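Beta-N-acetylhexosaminidase (Thermotoga neapolitana, PDB 5BZA) probably hydrolyses terminal non-reducing N-acetyl-D-hexosamine residues of N-acetyl-beta-D-hexosaminides. Local coordinates at residues Arg57-Glu65 and Gly107-Val115; Val87-Glu97 and Ser141-Lys152. All coordinates share one frame; numbering follows the deposited sequence.

Contact 1: residues Arg57-Glu65 and Gly107-Val115; sequences RFIVSSDHE and GFNMVFAPV
N109 grips the backbone of F58 to V60 with both ends of its amide. Its OD1 accepts V60 N at 2.8 Å, the donor tilted from the carbonyl plane, while ND2 makes a longer bond of 3.3 Å to F58 O, which lies close to the amide plane. The side chain can do this because CG sits between the backbone N and the carbonyl carbon (chi1 45°), which turns the amide across to the backbone of F58 to V60. V60 O is held twice, by N109 N and M110 N. A leucine in place of N109 would probably leave V60 N and F58 O without these partners on this side and free the chain here to shift. The pairing is that of neighbouring parallel strands, 59-62 and 110-111, in the beta/alpha barrel of the family 3 N-terminal domain; strand 31-34 flanks 59-62 on its other edge. Packing is tight around S61, whose OG, anti to the backbone N (chi1 -164°), lies over one face of the F112 ring, 3.3 Å from F112 CD1, and makes a weak hydrogen bond to M110 O; S61 CB lies over the same ring. V60 CG1 meets F108 CD1 at 3.6 Å, and F112 N donates almost straight to S62 O at 3.0 Å. On the partly exposed side, D63 brings OD1 to the F112 ring edge. Elsewhere the fit is looser: a water joins S62 OG to M110 O, and E65 CA is 4.2 Å from A113 CB, the E65 carboxylate being turned to salt bridges with K160 and R130.

Contact 2: residues Val87-Glu97 and Ser141-Lys152; sequences VDPVFTGRYCE and SHGMEACMGYFK
This is a close helix-to-helix contact on the outside of the barrel, where helices 89-97 and 141-152 run side by side, their axes approaching to 6.8 Å and crossing at -29°. Two glycines make such closeness possible. G93 CA lies against E145 O, and G149 CA is 3.4 Å from G93 O, in CA-H...O contacts; a CB on G149 would run into G93 O, and one on G93 into the E145 carboxylate. E97 CA continues the row, 3.1 Å from G149 O. Flat side chains close the seam on both sides of this pair along the helices. Toward the start, P89 CB sits over the centre of the H142 ring, 3.8 Å from its centroid, while T92 OG1 comes to the ring edge. H142 NE2 points nearly in line with the carbonyl of V87, though the modelled length of 2.5 Å to V87 O is short enough to be doubtful; ND1 is bonded to V138 O. Farther on, C96 lies over one face of Y150: CB is above the ring centre, and SG, turned anti to the carbonyl carbon (chi1 -70°), is 3.5 Å from Y150 CZ and 3.6 Å from A146 CB. A water links Y150 OH to Y95 OH. The E97 carboxylate makes a salt bridge with R319 of the second subunit, so this edge also borders the dimer. Small residues at the crossing and rings beside it give the snug fit of two consecutive outer helices in a TIM-barrel.

Overall arrangement
From the N terminus the chain passes through strand 59-62, a loop and the short helix 81-85 before helix 89-106, which a Schellman turn at G107 ends just ahead of strand 110-111. Contact 1 closes that beta-alpha-beta crossover. Helix 136-153 follows strand 110-111, and contact 2 brings it back against helix 89-106, closing a loop that holds the strand. The four segments therefore alternate along the chain, and the two loops cross. Contact 1 belongs to the barrel wall and contact 2 to the helical layer around it, their centres about 16 Å apart. They meet where V111 and A113 touch Y150 and P114 packs on A146 and C147, tying wall to outer layer.

Contact 1: residues Arg57-Glu65 and Gly107-Val115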
loop_
_atom_site.group_PDB
_atom_site.type_symbol
_atom_site.label_atom_id
_atom_site.label_comp_id
_atom_site.label_asym_id
_atom_site.label_seq_id
_atom_site.Cartn_x
_atom_site.Cartn_y
_atom_site.Cartn_z
ATOM N N ARG B 57 -19.097 -15.650 6.329
ATOM C CA ARG B 57 -18.204 -15.806 5.181
ATOM C C ARG B 57 -18.652 -14.899 4.052
ATOM O O ARG B 57 -19.843 -14.860 3.734
ATOM C CB ARG B 57 -18.188 -17.262 4.687
ATOM C CG ARG B 57 -17.641 -18.300 5.674
ATOM C CD ARG B 57 -17.800 -19.716 5.097
ATOM N NE ARG B 57 -19.156 -19.954 4.585
ATOM C CZ ARG B 57 -19.470 -20.851 3.646
ATOM N NH1 ARG B 57 -18.519 -21.600 3.091
ATOM N NH2 ARG B 57 -20.735 -20.997 3.251
ATOM N N PHE B 58 -17.713 -14.142 3.478
ATOM C CA PHE B 58 -18.015 -13.280 2.359
ATOM C C PHE B 58 -16.943 -13.488 1.306
ATOM O O PHE B 58 -15.791 -13.721 1.650
ATOM C CB PHE B 58 -18.028 -11.805 2.741
ATOM C CG PHE B 58 -18.971 -11.451 3.838
ATOM C CD1 PHE B 58 -18.540 -11.475 5.185
ATOM C CD2 PHE B 58 -20.272 -11.033 3.539
ATOM C CE1 PHE B 58 -19.399 -11.098 6.210
ATOM C CE2 PHE B 58 -21.138 -10.661 4.545
ATOM C CZ PHE B 58 -20.708 -10.687 5.903
ATOM N N ILE B 59 -17.322 -13.371 0.034
ATOM C CA ILE B 59 -16.382 -13.141 -1.044
ATOM C C ILE B 59 -16.131 -11.635 -1.077
ATOM O O ILE B 59 -17.090 -10.856 -1.222
ATOM C CB ILE B 59 -16.941 -13.624 -2.422
ATOM C CG1 ILE B 59 -17.380 -15.084 -2.313
ATOM C CG2 ILE B 59 -15.882 -13.439 -3.523
ATOM C CD1 ILE B 59 -18.180 -15.566 -3.477
ATOM N N VAL B 60 -14.861 -11.231 -0.936
ATOM C CA VAL B 60 -14.489 -9.821 -0.828
ATOM C C VAL B 60 -13.607 -9.448 -2.003
ATOM O O VAL B 60 -12.541 -10.061 -2.199
ATOM C CB VAL B 60 -13.707 -9.482 0.508
ATOM C CG1 VAL B 60 -13.325 -7.981 0.572
ATOM C CG2 VAL B 60 -14.518 -9.890 1.733
ATOM N N SER B 61 -14.026 -8.440 -2.774
ATOM C CA SER B 61 -13.385 -8.186 -4.037
ATOM C C SER B 61 -13.090 -6.692 -4.231
ATOM O O SER B 61 -13.673 -5.823 -3.559
ATOM C CB SER B 61 -14.300 -8.707 -5.181
ATOM O OG SER B 61 -13.562 -8.805 -6.378
ATOM N N SER B 62 -12.216 -6.397 -5.188
ATOM C CA SER B 62 -11.962 -5.031 -5.630
ATOM C C SER B 62 -11.867 -4.985 -7.152
ATOM O O SER B 62 -11.728 -6.044 -7.806
ATOM C CB SER B 62 -10.661 -4.503 -5.040
ATOM O OG SER B 62 -9.579 -5.094 -5.754
ATOM N N ASP B 63 -11.860 -3.765 -7.693
ATOM C CA ASP B 63 -11.608 -3.556 -9.115
ATOM C C ASP B 63 -10.155 -3.193 -9.388
ATOM O O ASP B 63 -9.863 -2.453 -10.336
ATOM C CB ASP B 63 -12.483 -2.437 -9.704
ATOM C CG ASP B 63 -13.931 -2.821 -9.835
ATOM O OD1 ASP B 63 -14.210 -4.011 -10.049
ATOM O OD2 ASP B 63 -14.787 -1.907 -9.776
ATOM N N HIS B 64 -9.244 -3.687 -8.571
ATOM C CA HIS B 64 -7.872 -3.288 -8.730
ATOM C C HIS B 64 -7.201 -4.068 -9.843
ATOM O O HIS B 64 -6.581 -5.096 -9.607
ATOM C CB HIS B 64 -7.076 -3.423 -7.409
ATOM C CG HIS B 64 -5.733 -2.763 -7.476
ATOM N ND1 HIS B 64 -5.527 -1.458 -7.094
ATOM C CD2 HIS B 64 -4.559 -3.195 -7.994
ATOM C CE1 HIS B 64 -4.268 -1.131 -7.325
ATOM N NE2 HIS B 64 -3.659 -2.163 -7.878
ATOM N N GLU B 65 -7.292 -3.538 -11.067
ATOM C CA GLU B 65 -6.792 -4.223 -12.251
ATOM C C GLU B 65 -5.317 -4.056 -12.442
ATOM O O GLU B 65 -4.650 -4.886 -13.097
ATOM C CB GLU B 65 -7.494 -3.707 -13.526
ATOM C CG GLU B 65 -8.972 -4.034 -13.606
ATOM C CD GLU B 65 -9.678 -3.456 -14.859
ATOM O OE1 GLU B 65 -9.041 -2.846 -15.739
ATOM O OE2 GLU B 65 -10.901 -3.654 -14.957
ATOM N N GLY B 107 -7.110 -8.978 3.342
ATOM C CA GLY B 107 -8.404 -9.578 3.586
ATOM C C GLY B 107 -9.253 -9.758 2.316
ATOM O O GLY B 107 -10.356 -10.281 2.412
ATOM N N PHE B 108 -8.781 -9.336 1.142
ATOM C CA PHE B 108 -9.541 -9.618 -0.101
ATOM C C PHE B 108 -9.421 -11.127 -0.453
ATOM O O PHE B 108 -8.502 -11.791 0.009
ATOM C CB PHE B 108 -9.045 -8.726 -1.251
ATOM C CG PHE B 108 -9.408 -7.268 -1.086
ATOM C CD1 PHE B 108 -10.631 -6.773 -1.554
ATOM C CD2 PHE B 108 -8.546 -6.399 -0.378
ATOM C CE1 PHE B 108 -10.974 -5.414 -1.387
ATOM C CE2 PHE B 108 -8.871 -5.047 -0.180
ATOM C CZ PHE B 108 -10.089 -4.551 -0.683
ATOM N N ASN B 109 -10.393 -11.719 -1.146
ATOM C CA ASN B 109 -10.156 -13.073 -1.664
ATOM C C ASN B 109 -10.566 -13.255 -3.136
ATOM O O ASN B 109 -10.383 -14.334 -3.718
ATOM C CB ASN B 109 -10.863 -14.117 -0.786
ATOM C CG ASN B 109 -12.269 -13.722 -0.431
ATOM O OD1 ASN B 109 -13.048 -13.331 -1.304
ATOM N ND2 ASN B 109 -12.621 -13.826 0.865
ATOM N N MET B 110 -10.995 -12.165 -3.772
ATOM C CA MET B 110 -11.312 -12.184 -5.197
ATOM C C MET B 110 -10.833 -10.862 -5.753
ATOM O O MET B 110 -10.725 -9.889 -5.024
ATOM C CB MET B 110 -12.816 -12.376 -5.447
ATOM C CG MET B 110 -13.207 -12.427 -6.947
ATOM S SD MET B 110 -14.942 -12.888 -7.231
ATOM C CE MET B 110 -14.855 -14.658 -6.927
ATOM N N VAL B 111 -10.500 -10.842 -7.031
ATOM C CA VAL B 111 -10.273 -9.614 -7.733
ATOM C C VAL B 111 -11.086 -9.662 -9.055
ATOM O O VAL B 111 -11.149 -10.678 -9.751
ATOM C CB VAL B 111 -8.774 -9.397 -7.996
ATOM C CG1 VAL B 111 -8.230 -10.481 -8.972
ATOM C CG2 VAL B 111 -8.507 -7.969 -8.482
ATOM N N PHE B 112 -11.699 -8.534 -9.394
ATOM C CA PHE B 112 -12.440 -8.425 -10.639
ATOM C C PHE B 112 -11.414 -8.076 -11.720
ATOM O O PHE B 112 -11.408 -6.958 -12.254
ATOM C CB PHE B 112 -13.558 -7.385 -10.523
ATOM C CG PHE B 112 -14.698 -7.819 -9.633
ATOM C CD1 PHE B 112 -14.895 -9.142 -9.335
ATOM C CD2 PHE B 112 -15.602 -6.891 -9.129
ATOM C CE1 PHE B 112 -15.975 -9.561 -8.542
ATOM C CE2 PHE B 112 -16.688 -7.300 -8.324
ATOM C CZ PHE B 112 -16.862 -8.650 -8.028
ATOM N N ALA B 113 -10.565 -9.064 -12.016
ATOM C CA ALA B 113 -9.526 -8.985 -13.025
ATOM C C ALA B 113 -9.071 -10.427 -13.291
ATOM O O ALA B 113 -9.366 -11.301 -12.476
ATOM C CB ALA B 113 -8.387 -8.145 -12.554
ATOM N N PRO B 114 -8.392 -10.695 -14.421
ATOM C CA PRO B 114 -7.984 -9.815 -15.528
ATOM C C PRO B 114 -9.078 -9.513 -16.578
ATOM O O PRO B 114 -10.051 -10.246 -16.734
ATOM C CB PRO B 114 -6.840 -10.604 -16.193
ATOM C CG PRO B 114 -7.252 -12.004 -16.020
ATOM C CD PRO B 114 -7.958 -12.086 -14.668
ATOM N N VAL B 115 -8.890 -8.385 -17.252
ATOM C CA VAL B 115 -9.603 -8.010 -18.459
ATOM C C VAL B 115 -9.082 -8.839 -19.605
ATOM O O VAL B 115 -7.861 -8.801 -19.901
ATOM C CB VAL B 115 -9.396 -6.522 -18.784
ATOM C CG1 VAL B 115 -9.813 -6.194 -20.281
ATOM C CG2 VAL B 115 -10.126 -5.684 -17.767
HETATM O O HOH W 1 -9.094 -7.536 -4.788
#

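Contact 2: residues Val87-Glu97 and Ser141-Lys152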
loop_
_atom_site.group_PDB
_atom_site.type_symbol
_atom_site.label_atom_id
_atom_site.label_comp_id
_atom_site.label_asym_id
_atom_site.label_seq_id
_atom_site.Cartn_x
_atom_site.Cartn_y
_atom_site.Cartn_z
ATOM N N VAL B 87 5.096 -7.488 -23.411
ATOM C CA VAL B 87 6.231 -8.096 -22.733
ATOM C C VAL B 87 5.912 -9.559 -22.461
ATOM O O VAL B 87 4.736 -9.940 -22.418
ATOM C CB VAL B 87 6.533 -7.321 -21.418
ATOM C CG1 VAL B 87 7.633 -7.958 -20.623
ATOM C CG2 VAL B 87 6.893 -5.863 -21.762
ATOM N N ASP B 88 6.951 -10.368 -22.300
ATOM C CA ASP B 88 6.837 -11.731 -21.797
ATOM C C ASP B 88 5.757 -11.895 -20.715
ATOM O O ASP B 88 5.859 -11.299 -19.628
ATOM C CB ASP B 88 8.182 -12.158 -21.204
ATOM C CG ASP B 88 8.244 -13.645 -20.871
ATOM O OD1 ASP B 88 7.205 -14.298 -20.664
ATOM O OD2 ASP B 88 9.373 -14.157 -20.777
ATOM N N PRO B 89 4.740 -12.738 -20.995
ATOM C CA PRO B 89 3.597 -12.930 -20.091
ATOM C C PRO B 89 3.989 -13.348 -18.654
ATOM O O PRO B 89 3.235 -13.085 -17.683
ATOM C CB PRO B 89 2.780 -14.055 -20.781
ATOM C CG PRO B 89 3.682 -14.630 -21.823
ATOM C CD PRO B 89 4.598 -13.524 -22.239
ATOM N N VAL B 90 5.153 -13.962 -18.508
ATOM C CA VAL B 90 5.638 -14.308 -17.176
ATOM C C VAL B 90 5.634 -13.107 -16.230
ATOM O O VAL B 90 5.202 -13.215 -15.095
ATOM C CB VAL B 90 7.066 -14.916 -17.247
ATOM C CG1 VAL B 90 7.797 -14.795 -15.915
ATOM C CG2 VAL B 90 6.958 -16.344 -17.706
ATOM N N PHE B 91 6.071 -11.963 -16.724
ATOM C CA PHE B 91 6.016 -10.734 -15.948
ATOM C C PHE B 91 4.586 -10.398 -15.530
ATOM O O PHE B 91 4.374 -9.856 -14.447
ATOM C CB PHE B 91 6.667 -9.587 -16.713
ATOM C CG PHE B 91 8.154 -9.668 -16.711
ATOM C CD1 PHE B 91 8.884 -9.282 -15.572
ATOM C CD2 PHE B 91 8.829 -10.195 -17.791
ATOM C CE1 PHE B 91 10.246 -9.394 -15.542
ATOM C CE2 PHE B 91 10.187 -10.303 -17.770
ATOM C CZ PHE B 91 10.915 -9.888 -16.636
ATOM N N THR B 92 3.589 -10.710 -16.358
ATOM C CA THR B 92 2.199 -10.493 -15.938
ATOM C C THR B 92 1.793 -11.418 -14.767
ATOM O O THR B 92 1.118 -10.989 -13.804
ATOM C CB THR B 92 1.216 -10.693 -17.135
ATOM O OG1 THR B 92 1.607 -9.802 -18.205
ATOM C CG2 THR B 92 -0.230 -10.477 -16.706
ATOM N N GLY B 93 2.175 -12.689 -14.861
ATOM C CA GLY B 93 1.927 -13.617 -13.768
ATOM C C GLY B 93 2.601 -13.141 -12.467
ATOM O O GLY B 93 1.990 -13.203 -11.399
ATOM N N ARG B 94 3.847 -12.669 -12.557
ATOM C CA ARG B 94 4.574 -12.190 -11.358
ATOM C C ARG B 94 3.873 -10.952 -10.745
ATOM O O ARG B 94 3.694 -10.856 -9.511
ATOM C CB ARG B 94 6.040 -11.887 -11.713
ATOM C CG ARG B 94 6.864 -13.120 -12.151
ATOM C CD ARG B 94 8.388 -12.842 -12.266
ATOM N NE ARG B 94 9.113 -14.072 -12.655
ATOM C CZ ARG B 94 10.151 -14.146 -13.508
ATOM N NH1 ARG B 94 10.618 -13.066 -14.134
ATOM N NH2 ARG B 94 10.704 -15.335 -13.774
ATOM N N TYR B 95 3.431 -10.029 -11.593
ATOM C CA TYR B 95 2.724 -8.882 -11.069
ATOM C C TYR B 95 1.428 -9.344 -10.367
ATOM O O TYR B 95 1.062 -8.852 -9.308
ATOM C CB TYR B 95 2.372 -7.899 -12.180
ATOM C CG TYR B 95 1.269 -6.962 -11.753
ATOM C CD1 TYR B 95 1.512 -5.952 -10.824
ATOM C CD2 TYR B 95 -0.041 -7.139 -12.211
ATOM C CE1 TYR B 95 0.491 -5.098 -10.397
ATOM C CE2 TYR B 95 -1.056 -6.318 -11.783
ATOM C CZ TYR B 95 -0.788 -5.290 -10.872
ATOM O OH TYR B 95 -1.814 -4.455 -10.469
ATOM N N CYS B 96 0.687 -10.243 -10.998
ATOM C CA CYS B 96 -0.597 -10.621 -10.425
ATOM C C CYS B 96 -0.376 -11.466 -9.161
ATOM O O CYS B 96 -1.195 -11.492 -8.243
ATOM C CB CYS B 96 -1.461 -11.364 -11.459
ATOM S SG CYS B 96 -2.049 -10.282 -12.791
ATOM N N GLU B 97 0.726 -12.175 -9.102
ATOM C CA GLU B 97 0.997 -12.875 -7.853
ATOM C C GLU B 97 1.312 -11.903 -6.701
ATOM O O GLU B 97 0.888 -12.127 -5.562
ATOM C CB GLU B 97 2.136 -13.864 -7.976
ATOM C CG GLU B 97 2.229 -14.718 -6.713
ATOM C CD GLU B 97 3.399 -15.666 -6.721
ATOM O OE1 GLU B 97 4.216 -15.627 -7.683
ATOM O OE2 GLU B 97 3.476 -16.466 -5.759
ATOM N N SER B 141 -2.338 -15.728 -23.542
ATOM C CA SER B 141 -1.214 -16.172 -22.711
ATOM C C SER B 141 -1.048 -15.228 -21.498
ATOM O O SER B 141 -0.839 -15.682 -20.365
ATOM C CB SER B 141 0.102 -16.292 -23.514
ATOM O OG SER B 141 0.626 -15.058 -23.980
ATOM N N HIS B 142 -1.214 -13.932 -21.723
ATOM C CA HIS B 142 -1.102 -12.971 -20.629
ATOM C C HIS B 142 -2.258 -13.118 -19.629
ATOM O O HIS B 142 -2.072 -12.945 -18.422
ATOM C CB HIS B 142 -1.039 -11.555 -21.169
ATOM C CG HIS B 142 0.261 -11.235 -21.831
ATOM N ND1 HIS B 142 0.589 -11.693 -23.096
ATOM C CD2 HIS B 142 1.336 -10.540 -21.393
ATOM C CE1 HIS B 142 1.788 -11.246 -23.422
ATOM N NE2 HIS B 142 2.270 -10.554 -22.399
ATOM N N GLY B 143 -3.440 -13.426 -20.132
ATOM C CA GLY B 143 -4.598 -13.679 -19.285
ATOM C C GLY B 143 -4.457 -14.930 -18.441
ATOM O O GLY B 143 -4.878 -14.953 -17.251
ATOM N N MET B 144 -3.897 -15.989 -19.042
ATOM C CA MET B 144 -3.640 -17.202 -18.279
ATOM C C MET B 144 -2.596 -16.944 -17.179
ATOM O O MET B 144 -2.744 -17.396 -16.048
ATOM C CB MET B 144 -3.172 -18.330 -19.188
ATOM C CG MET B 144 -3.135 -19.686 -18.526
ATOM S SD MET B 144 -4.723 -20.450 -18.105
ATOM C CE MET B 144 -4.775 -20.109 -16.340
ATOM N N GLU B 145 -1.529 -16.252 -17.536
ATOM C CA GLU B 145 -0.526 -15.890 -16.563
ATOM C C GLU B 145 -1.146 -15.090 -15.446
ATOM O O GLU B 145 -0.826 -15.315 -14.269
ATOM C CB GLU B 145 0.598 -15.109 -17.203
ATOM C CG GLU B 145 1.671 -15.985 -17.858
ATOM C CD GLU B 145 2.575 -16.666 -16.817
ATOM O OE1 GLU B 145 2.437 -16.368 -15.598
ATOM O OE2 GLU B 145 3.475 -17.439 -17.211
ATOM N N ALA B 146 -2.041 -14.172 -15.795
ATOM C CA ALA B 146 -2.655 -13.341 -14.783
ATOM C C ALA B 146 -3.470 -14.163 -13.819
ATOM O O ALA B 146 -3.379 -13.990 -12.587
ATOM C CB ALA B 146 -3.507 -12.269 -15.416
ATOM N N CYS B 147 -4.285 -15.053 -14.360
ATOM C CA CYS B 147 -5.124 -15.880 -13.492
ATOM C C CYS B 147 -4.302 -16.780 -12.573
ATOM O O CYS B 147 -4.661 -16.957 -11.401
ATOM C CB CYS B 147 -6.090 -16.733 -14.336
ATOM S SG CYS B 147 -7.408 -15.713 -15.028
ATOM N N MET B 148 -3.242 -17.370 -13.127
ATOM C CA MET B 148 -2.374 -18.239 -12.375
ATOM C C MET B 148 -1.678 -17.431 -11.246
ATOM O O MET B 148 -1.656 -17.867 -10.110
ATOM C CB MET B 148 -1.342 -18.907 -13.296
ATOM C CG MET B 148 -0.513 -19.996 -12.621
ATOM S SD MET B 148 -1.534 -21.386 -11.996
ATOM C CE MET B 148 -2.061 -22.226 -13.534
ATOM N N GLY B 149 -1.156 -16.249 -11.571
ATOM C CA GLY B 149 -0.552 -15.376 -10.586
ATOM C C GLY B 149 -1.497 -14.990 -9.447
ATOM O O GLY B 149 -1.124 -15.130 -8.268
ATOM N N TYR B 150 -2.669 -14.432 -9.773
ATOM C CA TYR B 150 -3.654 -14.075 -8.736
ATOM C C TYR B 150 -3.932 -15.264 -7.849
ATOM O O TYR B 150 -3.980 -15.184 -6.612
ATOM C CB TYR B 150 -4.975 -13.605 -9.344
ATOM C CG TYR B 150 -4.960 -12.204 -9.883
ATOM C CD1 TYR B 150 -4.371 -11.157 -9.164
ATOM C CD2 TYR B 150 -5.526 -11.922 -11.148
ATOM C CE1 TYR B 150 -4.348 -9.871 -9.686
ATOM C CE2 TYR B 150 -5.520 -10.649 -11.674
ATOM C CZ TYR B 150 -4.937 -9.614 -10.937
ATOM O OH TYR B 150 -4.920 -8.323 -11.454
ATOM N N PHE B 151 -4.153 -16.384 -8.506
ATOM C CA PHE B 151 -4.449 -17.605 -7.799
ATOM C C PHE B 151 -3.314 -18.051 -6.835
ATOM O O PHE B 151 -3.565 -18.346 -5.666
ATOM C CB PHE B 151 -4.743 -18.670 -8.841
ATOM C CG PHE B 151 -5.366 -19.866 -8.295
ATOM C CD1 PHE B 151 -6.642 -19.782 -7.758
ATOM C CD2 PHE B 151 -4.730 -21.100 -8.376
ATOM C CE1 PHE B 151 -7.266 -20.904 -7.247
ATOM C CE2 PHE B 151 -5.347 -22.242 -7.883
ATOM C CZ PHE B 151 -6.623 -22.145 -7.322
ATOM N N LYS B 152 -2.075 -18.091 -7.323
ATOM C CA LYS B 152 -0.926 -18.406 -6.500
ATOM C C LYS B 152 -0.866 -17.440 -5.301
ATOM O O LYS B 152 -0.675 -17.867 -4.180
ATOM C CB LYS B 152 0.372 -18.319 -7.307
ATOM C CG LYS B 152 0.798 -19.565 -8.144
ATOM C CD LYS B 152 2.293 -19.357 -8.559
ATOM C CE LYS B 152 2.973 -20.458 -9.415
ATOM N NZ LYS B 152 2.692 -20.618 -10.873
HETATM O O HOH W 2 -4.319 -6.283 -9.832
#